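PDB 4FID: G protein alpha subunit from Entamoeba histolytica, which binds GDP and, as the alpha subunit of a heterotrimeric G protein, probably hydrolyses GTP and relays signals from membrane receptors. Local coordinates for residues A39-S44 / E139-N144; I45-V50 / D80-P85; T55-S60 / H65-Q70; E95-W98 / G102-A105; Y154-V157 / P162-L165. All coordinates share one frame; numbering follows the deposited sequence.

Interaction 1: A39-S44 / E139-N144. With GDP (guanosine-5'-diphosphate), chain C.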
# COMPACT_ATOMS: atom_id res chain seq x y z
N ALA A 39 8.01 -10.01 -16.23
CA ALA A 39 8.91 -11.13 -15.94
C ALA A 39 10.08 -10.72 -15.05
O ALA A 39 10.67 -11.56 -14.39
CB ALA A 39 9.40 -11.82 -17.23
N THR A 40 10.41 -9.43 -15.03
CA THR A 40 11.45 -8.95 -14.11
C THR A 40 11.11 -9.15 -12.61
O THR A 40 12.00 -9.14 -11.76
CB THR A 40 11.76 -7.46 -14.33
OG1 THR A 40 10.77 -6.66 -13.67
CG2 THR A 40 11.79 -7.13 -15.81
N HIS A 41 9.83 -9.33 -12.29
CA HIS A 41 9.45 -9.49 -10.89
C HIS A 41 9.44 -10.94 -10.37
O HIS A 41 9.13 -11.18 -9.21
CB HIS A 41 8.13 -8.78 -10.62
CG HIS A 41 8.15 -7.34 -11.04
ND1 HIS A 41 8.51 -6.32 -10.19
CD2 HIS A 41 7.90 -6.76 -12.24
CE1 HIS A 41 8.46 -5.17 -10.84
NE2 HIS A 41 8.09 -5.41 -12.09
N LYS A 42 9.81 -11.88 -11.22
CA LYS A 42 9.72 -13.30 -10.88
C LYS A 42 10.53 -13.66 -9.64
O LYS A 42 10.07 -14.44 -8.80
CB LYS A 42 10.14 -14.18 -12.08
CG LYS A 42 10.03 -15.69 -11.84
CD LYS A 42 10.49 -16.52 -13.06
CE LYS A 42 10.50 -18.04 -12.74
NZ LYS A 42 10.75 -18.93 -13.93
N SER A 43 11.73 -13.11 -9.51
CA SER A 43 12.61 -13.56 -8.42
C SER A 43 12.18 -13.06 -7.07
O SER A 43 12.23 -13.79 -6.09
CB SER A 43 14.07 -13.19 -8.68
OG SER A 43 14.68 -14.20 -9.46
N SER A 44 11.73 -11.81 -7.01
CA SER A 44 11.35 -11.27 -5.73
C SER A 44 10.04 -11.90 -5.29
O SER A 44 9.85 -12.17 -4.10
CB SER A 44 11.26 -9.74 -5.76
OG SER A 44 10.03 -9.33 -6.29
N GLU A 139 -1.82 -8.93 -11.72
CA GLU A 139 -2.40 -9.02 -10.39
C GLU A 139 -1.29 -9.35 -9.35
O GLU A 139 -1.25 -8.79 -8.26
CB GLU A 139 -3.58 -9.99 -10.37
CG GLU A 139 -4.53 -9.89 -9.18
CD GLU A 139 -5.24 -8.54 -9.10
OE1 GLU A 139 -5.76 -8.09 -10.14
OE2 GLU A 139 -5.27 -7.93 -8.01
N ASP A 140 -0.37 -10.23 -9.72
CA ASP A 140 0.79 -10.49 -8.87
C ASP A 140 1.54 -9.19 -8.58
O ASP A 140 1.92 -8.94 -7.45
CB ASP A 140 1.73 -11.52 -9.52
CG ASP A 140 1.06 -12.89 -9.71
OD1 ASP A 140 0.04 -13.12 -9.02
OD2 ASP A 140 1.55 -13.72 -10.52
N LEU A 141 1.75 -8.37 -9.60
CA LEU A 141 2.50 -7.13 -9.41
C LEU A 141 1.78 -6.17 -8.46
O LEU A 141 2.44 -5.42 -7.73
CB LEU A 141 2.76 -6.42 -10.74
CG LEU A 141 4.08 -6.62 -11.49
CD1 LEU A 141 4.45 -8.10 -11.62
CD2 LEU A 141 4.00 -5.94 -12.88
N ILE A 142 0.45 -6.19 -8.49
CA ILE A 142 -0.35 -5.37 -7.58
C ILE A 142 -0.10 -5.78 -6.14
O ILE A 142 0.05 -4.93 -5.26
CB ILE A 142 -1.87 -5.51 -7.86
CG1 ILE A 142 -2.27 -4.82 -9.17
CG2 ILE A 142 -2.70 -5.00 -6.64
CD1 ILE A 142 -1.90 -3.38 -9.22
N HIS A 143 -0.04 -7.09 -5.91
CA HIS A 143 0.02 -7.61 -4.54
C HIS A 143 1.42 -7.78 -4.00
O HIS A 143 1.61 -7.92 -2.79
CB HIS A 143 -0.70 -8.95 -4.43
CG HIS A 143 -2.18 -8.83 -4.47
ND1 HIS A 143 -2.90 -8.84 -5.65
CD2 HIS A 143 -3.09 -8.71 -3.48
CE1 HIS A 143 -4.19 -8.72 -5.38
NE2 HIS A 143 -4.33 -8.64 -4.07
N ASN A 144 2.41 -7.78 -4.87
CA ASN A 144 3.75 -8.03 -4.38
C ASN A 144 4.41 -6.79 -3.82
O ASN A 144 4.20 -5.68 -4.28
CB ASN A 144 4.64 -8.65 -5.44
CG ASN A 144 5.89 -9.24 -4.85
OD1 ASN A 144 5.80 -10.05 -3.93
ND2 ASN A 144 7.07 -8.83 -5.35
PB GDP C . 5.23 2.45 -1.26
O1B GDP C . 6.12 2.04 -2.41
O2B GDP C . 6.09 2.79 -0.07
O3B GDP C . 4.45 3.66 -1.71
O3A GDP C . 4.20 1.26 -0.82
PA GDP C . 3.87 -0.06 -1.72
O1A GDP C . 2.94 0.26 -2.86
O2A GDP C . 5.15 -0.70 -2.24
O5' GDP C . 3.17 -1.07 -0.66
C5' GDP C . 3.74 -2.36 -0.42
C4' GDP C . 2.68 -3.42 -0.10
O4' GDP C . 1.45 -2.85 0.37
C3' GDP C . 2.34 -4.31 -1.29
O3' GDP C . 2.56 -5.69 -0.95
C2' GDP C . 0.88 -4.03 -1.60
O2' GDP C . 0.21 -5.19 -2.10
C1' GDP C . 0.35 -3.53 -0.24
N9 GDP C . -0.86 -2.67 -0.37
C8 GDP C . -0.95 -1.41 -0.85
N7 GDP C . -2.23 -0.95 -0.80
C5 GDP C . -2.99 -1.92 -0.26
C6 GDP C . -4.42 -2.11 0.08
O6 GDP C . -5.26 -1.21 -0.12
N1 GDP C . -4.80 -3.28 0.61
C2 GDP C . -3.92 -4.27 0.86
N2 GDP C . -4.38 -5.42 1.41
N3 GDP C . -2.60 -4.18 0.58
C4 GDP C . -2.08 -3.05 0.03

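Interaction 2: I45-V50 / D80-P85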
# COMPACT_ATOMS: atom_id res chain seq x y z
N ILE A 45 9.15 -12.16 -6.23
CA ILE A 45 7.90 -12.84 -5.89
C ILE A 45 8.19 -14.26 -5.39
O ILE A 45 7.68 -14.68 -4.34
CB ILE A 45 6.93 -12.89 -7.05
CG1 ILE A 45 6.43 -11.48 -7.37
CG2 ILE A 45 5.76 -13.84 -6.72
CD1 ILE A 45 5.66 -11.40 -8.67
N CYS A 46 9.03 -14.98 -6.12
CA CYS A 46 9.38 -16.33 -5.70
C CYS A 46 10.10 -16.32 -4.34
O CYS A 46 9.84 -17.16 -3.49
CB CYS A 46 10.19 -17.05 -6.79
SG CYS A 46 9.18 -17.43 -8.27
N SER A 47 10.98 -15.35 -4.15
CA SER A 47 11.67 -15.18 -2.87
C SER A 47 10.70 -14.88 -1.70
O SER A 47 10.80 -15.48 -0.62
CB SER A 47 12.71 -14.06 -3.00
OG SER A 47 13.42 -13.89 -1.80
N ASN A 48 9.79 -13.93 -1.92
CA ASN A 48 8.77 -13.58 -0.92
C ASN A 48 7.92 -14.78 -0.47
O ASN A 48 7.47 -14.82 0.68
CB ASN A 48 7.84 -12.50 -1.45
CG ASN A 48 8.51 -11.16 -1.58
OD1 ASN A 48 9.63 -10.98 -1.10
ND2 ASN A 48 7.84 -10.22 -2.23
N VAL A 49 7.68 -15.74 -1.37
CA VAL A 49 6.90 -16.91 -1.01
C VAL A 49 7.59 -17.60 0.15
O VAL A 49 6.96 -17.91 1.17
CB VAL A 49 6.68 -17.91 -2.20
CG1 VAL A 49 6.12 -19.24 -1.70
CG2 VAL A 49 5.76 -17.32 -3.27
N VAL A 50 8.90 -17.82 0.01
CA VAL A 50 9.66 -18.56 1.01
C VAL A 50 9.93 -17.74 2.28
O VAL A 50 9.70 -18.22 3.40
CB VAL A 50 10.97 -19.12 0.45
CG1 VAL A 50 11.80 -19.77 1.55
CG2 VAL A 50 10.70 -20.13 -0.68
N ASP A 80 19.62 -19.34 4.20
CA ASP A 80 20.27 -18.86 2.99
C ASP A 80 19.27 -18.17 2.07
O ASP A 80 18.08 -18.49 2.09
CB ASP A 80 20.92 -20.02 2.23
CG ASP A 80 22.12 -20.61 2.97
OD1 ASP A 80 22.55 -20.02 3.99
OD2 ASP A 80 22.63 -21.67 2.52
N PRO A 81 19.75 -17.22 1.26
CA PRO A 81 18.90 -16.66 0.21
C PRO A 81 18.22 -17.77 -0.58
O PRO A 81 18.63 -18.92 -0.50
CB PRO A 81 19.90 -15.91 -0.67
CG PRO A 81 20.97 -15.49 0.28
CD PRO A 81 21.09 -16.60 1.28
N VAL A 82 17.19 -17.42 -1.34
CA VAL A 82 16.41 -18.44 -2.04
C VAL A 82 16.91 -18.65 -3.47
O VAL A 82 17.06 -17.71 -4.23
CB VAL A 82 14.91 -18.10 -2.05
CG1 VAL A 82 14.70 -16.75 -2.70
CG2 VAL A 82 14.12 -19.18 -2.76
N THR A 83 17.16 -19.91 -3.81
CA THR A 83 17.71 -20.27 -5.11
C THR A 83 16.74 -19.97 -6.26
O THR A 83 15.72 -19.32 -6.06
CB THR A 83 18.11 -21.74 -5.15
OG1 THR A 83 18.94 -21.99 -6.29
CG2 THR A 83 16.86 -22.63 -5.21
N LEU A 84 17.05 -20.46 -7.45
CA LEU A 84 16.29 -20.05 -8.64
C LEU A 84 15.06 -20.88 -9.01
O LEU A 84 13.97 -20.32 -9.16
CB LEU A 84 17.20 -19.97 -9.88
CG LEU A 84 18.35 -18.96 -9.80
CD1 LEU A 84 19.27 -19.07 -11.02
CD2 LEU A 84 17.82 -17.53 -9.64
N PRO A 85 15.23 -22.21 -9.16
CA PRO A 85 14.04 -23.04 -9.37
C PRO A 85 13.79 -23.74 -8.03
O PRO A 85 14.72 -24.26 -7.43
CB PRO A 85 14.43 -24.06 -10.45
CG PRO A 85 15.93 -23.87 -10.68
CD PRO A 85 16.43 -22.91 -9.64

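Interaction 3: T55-S60 / H65-Q70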
# COMPACT_ATOMS: atom_id res chain seq x y z
N THR A 55 9.20 -16.67 8.07
CA THR A 55 8.73 -15.73 9.10
C THR A 55 7.67 -16.36 10.01
O THR A 55 7.78 -16.27 11.23
CB THR A 55 8.12 -14.45 8.46
OG1 THR A 55 9.12 -13.76 7.70
CG2 THR A 55 7.53 -13.50 9.52
N LEU A 56 6.64 -16.95 9.41
CA LEU A 56 5.57 -17.58 10.19
C LEU A 56 6.08 -18.77 11.00
O LEU A 56 5.72 -18.93 12.17
CB LEU A 56 4.37 -17.98 9.31
CG LEU A 56 3.37 -16.90 8.88
CD1 LEU A 56 2.44 -17.34 7.72
CD2 LEU A 56 2.54 -16.47 10.07
N ILE A 57 6.90 -19.62 10.38
CA ILE A 57 7.50 -20.74 11.12
C ILE A 57 8.28 -20.25 12.35
O ILE A 57 8.07 -20.75 13.46
CB ILE A 57 8.44 -21.59 10.25
CG1 ILE A 57 7.69 -22.18 9.06
CG2 ILE A 57 9.06 -22.70 11.07
CD1 ILE A 57 8.57 -22.97 8.08
N GLU A 58 9.18 -19.29 12.14
CA GLU A 58 9.92 -18.66 13.23
C GLU A 58 9.00 -18.04 14.30
O GLU A 58 9.14 -18.30 15.49
CB GLU A 58 10.90 -17.61 12.69
CG GLU A 58 11.46 -16.67 13.75
CD GLU A 58 12.28 -15.53 13.15
OE1 GLU A 58 12.57 -14.55 13.87
OE2 GLU A 58 12.63 -15.62 11.95
N GLN A 59 8.04 -17.23 13.87
CA GLN A 59 7.04 -16.69 14.78
C GLN A 59 6.21 -17.76 15.51
O GLN A 59 5.83 -17.56 16.66
CB GLN A 59 6.13 -15.67 14.07
CG GLN A 59 6.83 -14.37 13.65
CD GLN A 59 7.54 -13.67 14.81
OE1 GLN A 59 6.98 -13.50 15.90
NE2 GLN A 59 8.78 -13.24 14.57
N SER A 60 5.93 -18.89 14.88
CA SER A 60 5.14 -19.89 15.61
C SER A 60 5.91 -20.45 16.81
O SER A 60 5.31 -20.94 17.75
CB SER A 60 4.69 -21.04 14.70
OG SER A 60 5.76 -21.92 14.43
N HIS A 65 2.82 -21.78 19.31
CA HIS A 65 1.73 -22.45 18.63
C HIS A 65 2.32 -23.67 17.91
O HIS A 65 2.71 -23.59 16.74
CB HIS A 65 1.08 -21.55 17.59
CG HIS A 65 0.63 -20.23 18.13
ND1 HIS A 65 -0.44 -20.11 18.98
CD2 HIS A 65 1.09 -18.98 17.92
CE1 HIS A 65 -0.61 -18.83 19.29
NE2 HIS A 65 0.30 -18.13 18.66
N PRO A 66 2.39 -24.81 18.60
CA PRO A 66 3.04 -25.96 17.99
C PRO A 66 2.49 -26.34 16.60
O PRO A 66 1.31 -26.14 16.29
CB PRO A 66 2.81 -27.08 19.01
CG PRO A 66 2.75 -26.36 20.29
CD PRO A 66 1.98 -25.10 19.98
N MSE A 67 3.38 -26.90 15.79
CA MSE A 67 3.07 -27.34 14.44
C MSE A 67 2.85 -28.85 14.39
O MSE A 67 3.56 -29.61 15.04
CB MSE A 67 4.24 -27.02 13.53
CG MSE A 67 4.12 -25.72 12.76
SE MSE A 67 5.73 -25.51 11.65
CE MSE A 67 6.62 -24.22 12.79
N LYS A 68 1.85 -29.27 13.61
CA LYS A 68 1.69 -30.67 13.30
C LYS A 68 2.65 -31.02 12.17
O LYS A 68 3.43 -31.96 12.27
CB LYS A 68 0.25 -30.98 12.87
CG LYS A 68 -0.62 -31.55 13.96
CD LYS A 68 -2.10 -31.50 13.57
CE LYS A 68 -2.38 -32.29 12.29
NZ LYS A 68 -3.66 -31.88 11.63
N TYR A 69 2.58 -30.24 11.10
CA TYR A 69 3.34 -30.54 9.89
C TYR A 69 4.82 -30.25 10.03
O TYR A 69 5.21 -29.31 10.73
CB TYR A 69 2.78 -29.75 8.71
CG TYR A 69 3.48 -30.04 7.42
CD1 TYR A 69 3.23 -31.22 6.73
CD2 TYR A 69 4.40 -29.14 6.89
CE1 TYR A 69 3.88 -31.50 5.53
CE2 TYR A 69 5.05 -29.41 5.70
CZ TYR A 69 4.78 -30.59 5.03
OH TYR A 69 5.43 -30.86 3.85
N GLN A 70 5.64 -31.04 9.36
CA GLN A 70 7.09 -30.84 9.38
C GLN A 70 7.64 -30.80 7.95
O GLN A 70 7.62 -31.81 7.25
CB GLN A 70 7.77 -31.94 10.18
CG GLN A 70 9.27 -32.03 9.96
CD GLN A 70 9.94 -33.08 10.84
OE1 GLN A 70 9.30 -33.69 11.71
NE2 GLN A 70 11.24 -33.30 10.61

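Interaction 4: E95-W98 / G102-A105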
# COMPACT_ATOMS: atom_id res chain seq x y z
N GLU A 95 1.70 -25.60 1.01
CA GLU A 95 0.24 -25.81 1.14
C GLU A 95 -0.14 -26.47 2.46
O GLU A 95 -1.14 -26.10 3.08
CB GLU A 95 -0.29 -26.67 0.02
CG GLU A 95 -0.36 -26.01 -1.31
CD GLU A 95 -0.34 -27.04 -2.41
OE1 GLU A 95 0.01 -28.20 -2.12
OE2 GLU A 95 -0.65 -26.68 -3.57
N ALA A 96 0.64 -27.47 2.87
CA ALA A 96 0.47 -28.11 4.17
C ALA A 96 0.72 -27.12 5.31
O ALA A 96 -0.06 -27.03 6.25
CB ALA A 96 1.40 -29.32 4.30
N LEU A 97 1.82 -26.37 5.22
CA LEU A 97 2.13 -25.38 6.23
C LEU A 97 0.99 -24.38 6.42
O LEU A 97 0.55 -24.13 7.54
CB LEU A 97 3.43 -24.64 5.89
CG LEU A 97 4.73 -25.40 6.18
CD1 LEU A 97 5.94 -24.75 5.49
CD2 LEU A 97 4.95 -25.53 7.69
N TRP A 98 0.49 -23.83 5.32
CA TRP A 98 -0.55 -22.80 5.38
C TRP A 98 -1.85 -23.37 5.95
O TRP A 98 -2.67 -22.64 6.49
CB TRP A 98 -0.74 -22.18 4.00
CG TRP A 98 -1.76 -21.08 3.90
CD1 TRP A 98 -2.80 -21.01 3.02
CD2 TRP A 98 -1.81 -19.88 4.68
NE1 TRP A 98 -3.52 -19.85 3.22
CE2 TRP A 98 -2.92 -19.14 4.23
CE3 TRP A 98 -1.02 -19.36 5.70
CZ2 TRP A 98 -3.26 -17.90 4.77
CZ3 TRP A 98 -1.37 -18.13 6.25
CH2 TRP A 98 -2.48 -17.42 5.78
N GLY A 102 -1.05 -24.57 13.71
CA GLY A 102 -0.14 -23.69 14.44
C GLY A 102 0.28 -22.46 13.66
O GLY A 102 0.46 -21.38 14.22
N ILE A 103 0.44 -22.65 12.35
CA ILE A 103 0.78 -21.58 11.44
C ILE A 103 -0.41 -20.61 11.33
O ILE A 103 -0.26 -19.38 11.40
CB ILE A 103 1.17 -22.17 10.07
CG1 ILE A 103 2.50 -22.89 10.19
CG2 ILE A 103 1.33 -21.07 9.01
CD1 ILE A 103 3.70 -21.93 10.40
N GLN A 104 -1.60 -21.17 11.18
CA GLN A 104 -2.80 -20.36 11.11
C GLN A 104 -2.97 -19.51 12.39
O GLN A 104 -3.25 -18.31 12.31
CB GLN A 104 -4.01 -21.25 10.86
CG GLN A 104 -5.12 -20.58 10.07
CD GLN A 104 -4.63 -19.98 8.77
OE1 GLN A 104 -3.72 -20.50 8.13
NE2 GLN A 104 -5.26 -18.88 8.36
N ALA A 105 -2.79 -20.12 13.55
CA ALA A 105 -2.81 -19.40 14.82
C ALA A 105 -1.78 -18.26 14.88
O ALA A 105 -2.03 -17.19 15.45
CB ALA A 105 -2.59 -20.38 15.99

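Interaction 5: Y154-V157 / P162-L165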
# COMPACT_ATOMS: atom_id res chain seq x y z
N TYR A 154 4.64 8.60 -15.38
CA TYR A 154 3.98 8.12 -16.60
C TYR A 154 2.68 8.82 -16.93
O TYR A 154 2.15 9.59 -16.13
CB TYR A 154 3.81 6.60 -16.68
CG TYR A 154 3.52 5.88 -15.39
CD1 TYR A 154 2.25 5.88 -14.83
CD2 TYR A 154 4.52 5.12 -14.77
CE1 TYR A 154 2.00 5.19 -13.66
CE2 TYR A 154 4.27 4.43 -13.61
CZ TYR A 154 3.02 4.47 -13.06
OH TYR A 154 2.80 3.77 -11.90
N ASP A 155 2.20 8.56 -18.14
CA ASP A 155 1.00 9.18 -18.64
C ASP A 155 -0.10 8.13 -18.78
O ASP A 155 0.17 6.98 -19.13
CB ASP A 155 1.27 9.83 -19.99
CG ASP A 155 2.48 10.74 -19.95
OD1 ASP A 155 2.37 11.87 -19.43
OD2 ASP A 155 3.54 10.31 -20.42
N PHE A 156 -1.32 8.54 -18.47
CA PHE A 156 -2.51 7.78 -18.82
C PHE A 156 -3.56 8.73 -19.39
O PHE A 156 -3.31 9.93 -19.57
CB PHE A 156 -3.04 6.99 -17.63
CG PHE A 156 -3.11 7.77 -16.35
CD1 PHE A 156 -1.98 7.98 -15.60
CD2 PHE A 156 -4.32 8.27 -15.90
CE1 PHE A 156 -2.04 8.71 -14.41
CE2 PHE A 156 -4.39 9.00 -14.72
CZ PHE A 156 -3.25 9.22 -13.98
N VAL A 157 -4.73 8.19 -19.72
CA VAL A 157 -5.87 8.97 -20.18
C VAL A 157 -7.06 8.50 -19.36
O VAL A 157 -7.16 7.33 -19.04
CB VAL A 157 -6.16 8.75 -21.68
CG1 VAL A 157 -7.58 9.17 -22.02
CG2 VAL A 157 -5.17 9.50 -22.56
N PRO A 162 -5.81 13.82 -20.97
CA PRO A 162 -4.43 13.39 -20.67
C PRO A 162 -3.99 13.67 -19.22
O PRO A 162 -4.14 14.79 -18.73
CB PRO A 162 -3.60 14.23 -21.64
CG PRO A 162 -4.38 15.50 -21.77
CD PRO A 162 -5.85 15.10 -21.69
N PHE A 163 -3.46 12.65 -18.54
CA PHE A 163 -2.88 12.81 -17.22
C PHE A 163 -1.39 12.43 -17.17
O PHE A 163 -0.93 11.57 -17.92
CB PHE A 163 -3.64 11.98 -16.19
CG PHE A 163 -4.92 12.61 -15.75
CD1 PHE A 163 -5.03 13.15 -14.49
CD2 PHE A 163 -6.01 12.66 -16.60
CE1 PHE A 163 -6.23 13.74 -14.08
CE2 PHE A 163 -7.21 13.24 -16.20
CZ PHE A 163 -7.31 13.78 -14.94
N HIS A 164 -0.65 13.10 -16.30
CA HIS A 164 0.74 12.76 -16.08
C HIS A 164 0.95 12.52 -14.59
O HIS A 164 0.59 13.36 -13.75
CB HIS A 164 1.66 13.85 -16.61
CG HIS A 164 3.12 13.56 -16.41
ND1 HIS A 164 3.81 12.68 -17.22
CD2 HIS A 164 4.01 14.04 -15.52
CE1 HIS A 164 5.07 12.62 -16.81
NE2 HIS A 164 5.22 13.44 -15.79
N LEU A 165 1.51 11.36 -14.26
CA LEU A 165 1.57 10.91 -12.88
C LEU A 165 3.03 10.94 -12.45
O LEU A 165 3.88 10.36 -13.13
CB LEU A 165 0.98 9.49 -12.78
CG LEU A 165 0.62 8.82 -11.44
CD1 LEU A 165 1.86 8.42 -10.68
CD2 LEU A 165 -0.24 9.71 -10.56

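Interaction 1: A39-S44 / E139-N144
His41 faces Leu141 and Ser44 faces Asn144 where the turn leading into helix 42-62 passes the end of helix 138-143, the CA atoms of His41 and Leu141 lying 7.5 Å apart and those of Ser44 and Asn144 8.4 Å. Ala39 to Lys42 form a type I beta turn, which presents His41 just ahead of the helix. Its imidazole swings beside its own backbone N (chi1 -53°) and offers a face to Leu141. The branch carbon CG of Leu141 sits over that face, 4.2 Å from the ring centroid, in a CH-pi contact, while Leu141 CD1 comes within 3.8 Å of His41 CD2. Thr40 OG1 lies over the opposite face, so the ring is held between a hydroxyl and an aliphatic branch.

The polar half of the contact is slighter. Asn144 ND2 gives a weak, bent hydrogen bond to Ser44 OG (3.1 Å, 123° at the hydrogen), whereas Asn144 OD1 is taken up by Asn48, one turn beyond Ser44 on helix 42-62. Asn144 is the first residue past the end of helix 138-143. One residue earlier, His143 is folded back on its helix: its ND1 donates to Glu139 O at 3.1 Å, and the backbone N of His143 reaches the same oxygen from the other face of the carbonyl plane. The His143 ring also stacks on Tyr121. The backbone oxygen Ile142 O comes within 3.2 Å of GDP O2'. The arrangement belongs to the nucleotide cleft of G-alpha proteins, at the passage between the all-helical and Ras-like domains.

Interaction 2: I45-V50 / D80-P85
Val82 is the one residue of 80-85 that turns its side chain toward 45-50, and it makes contact with both methyl groups. Val82 CA lies 5.8 Å from Ser47 CA, which brings the extended chain close alongside the helix. CG1 of Val82 occupies the position between its own backbone N and carbonyl carbon (chi1 58°) and meets Ser47, 3.3 Å from OG and 3.4 Å from CB. The other methyl, Val82 CG2, lies nearer the following turn and touches Val50 CG2 at 4.1 Å. One valine thus straddles residues three apart on the same helical face, gripping by van der Waals contact alone. Beyond this close patch, Phe86 lies against Cys46 and Val50 and extends the apolar cover.

The outer side is much looser. Asp80, Pro81 and Thr83 are exposed and make no contact with 45-50, and Leu84 is exposed and poorly ordered. The loop does gain a polar tie at its start, where the backbone oxygen of Asp80 accepts from Arg54 further down the helix. Elsewhere on the same helix, Ile45 and Val49 are buried against Leu122 and Ile129. Helix 42-62 is the long central helix of the all-helical domain inserted in G-alpha subunits, around which the shorter helices gather; here the connection to helix 90-99 covers part of its flank.

Interaction 3: T55-S60 / H65-Q70
Met67, present as selenomethionine, reaches back with its terminal methyl to the last turns of the helix it has just left. Its chain is extended from CA through CB and CG to SE, but bends at the final torsion (chi3 -102°), turning CE into the angle between Ile57 and Ser60. There Met67 CE meets Ile57 CG2 at 3.3 Å and Ser60 OG at 3.0 Å, a contact whose exact closeness is doubtful at this resolution. The side chains of Met67 and Ile57 cross at about a right angle, and Ile57 can offer that methyl because CG2 stands opposite its backbone N. The Met67 side chain also touches Leu97 and Asp100.

This is how the long helix 42-62 of the all-helical domain gives way to the loop leading towards helix 90-99. The backbone marks the change: His65 N donates to Ser60 O at 3.1 Å, almost straight at 175° and in the carbonyl plane, closing the turn five residues on. Ser60 also fixes its own hydroxyl. With OG placed between its backbone N and carbonyl carbon (chi1 76°), the group points back along the helix and gives a 2.8 Å hydrogen bond to Ile57 O. The imidazole of His65 packs instead on Ala105 and Thr106.

Interaction 4: E95-W98 / G102-A105
Two short helices of the all-helical domain, 90-99 and 101-108, join with almost no linker, and this contact lies at the break in the chain between them. Trp98 and Ile103, whose CA atoms are 6.3 Å apart, mark the closest approach of the backbones. Ile103 points its side chain at the end of the first helix, where its branch carbon CB packs 3.3 Å from Leu97 O; CG1 and CG2 straddle the same carbonyl oxygen. Ile103 CG1 also touches Leu97 CD2 at 4.4 Å, and its other branch, CG2, comes equally near Trp98 CE3.

Gln104 takes the neighbouring position over the indole. A bend at its second torsion (chi2 53°) curls the chain back, so that the end of its side chain lies over the rim of one face of the Trp98 ring, the two planes about 72° apart. With Trp98 CG directed opposite its backbone N (chi1 -179°), the end of the indole comes back within reach of Gln104. Tyr107 meets that same ring edge-to-face, and Phe123 packs on it too. At the junction, Asp100 accepts from Gly102 N. Leu97, Trp98 and Ile103 continue onto Met53, Ile57 and Leu56, so the two consecutive short helices pack together on the long helix 42-62 of the G-alpha all-helical domain.

Interaction 5: Y154-V157 / P162-L165
A beta hairpin at the edge of the Ras-like domain's central sheet is built from strands 152-157 and 162-167, and this contact is its antiparallel ladder. The short strand segments run at 150° to each other with axes 4.6 Å apart. Tyr154 and Leu165 form one hydrogen-bonded pair, Leu165 N giving to Tyr154 O at 2.7 Å; Phe156 and Phe163 form the other, Phe163 N giving to Phe156 O at 2.9 Å. Return bonds complete both pairs.

On the face carrying Phe156, aromatic and aliphatic groups interlock. CB of Phe163 sits over one face of the Phe156 ring, 3.7 Å from its centroid, while Leu165 CB approaches that ring at its edge, 3.5 Å from Phe156 CE1. The two phenyl rings are nearly parallel yet slid so far apart that they barely overlap. Phe163 and Leu165 also pack on Val8 of the adjoining strand 6-12. Further along this face Tyr154 CD1 touches Leu165 CB, and the tyrosine hydroxyl bonds to Ala22 O in the helix after the P-loop.

The face shared by Asp155, Val157, Pro162 and His164 holds one polar pair: His164 ND1 donates to Asp155 OD1 at 2.8 Å. The carboxylate oxygen lies close to the imidazole plane, but ND1 meets it from above the carboxylate plane. Because His164 NE2 is paired with Glu153, carboxylates at both nitrogens fix the ring's rotation and would tend to favour a protonated, positively charged imidazole.

Interactions 1 to 4 belong to the all-helical domain, interaction 5 to the Ras-like domain, with GDP in the cleft between. Helix 42-62 runs through the first three: interaction 1 lies at its start, interaction 2 next, interaction 3 near its end, with centres of 1 and 3 about 26 Å apart. Interactions 2, 3 and 4 are all nested along the chain inside the loop closed by interaction 1. Interactions 3 and 4 touch, their centres about 7 Å apart, whereas interaction 5 follows later, its centre about 43 Å from that of interaction 4. Helix 138-143 of interaction 1 leads on to strand 152-157 of interaction 5, so the chain returns past the nucleotide to the Ras-like sheet.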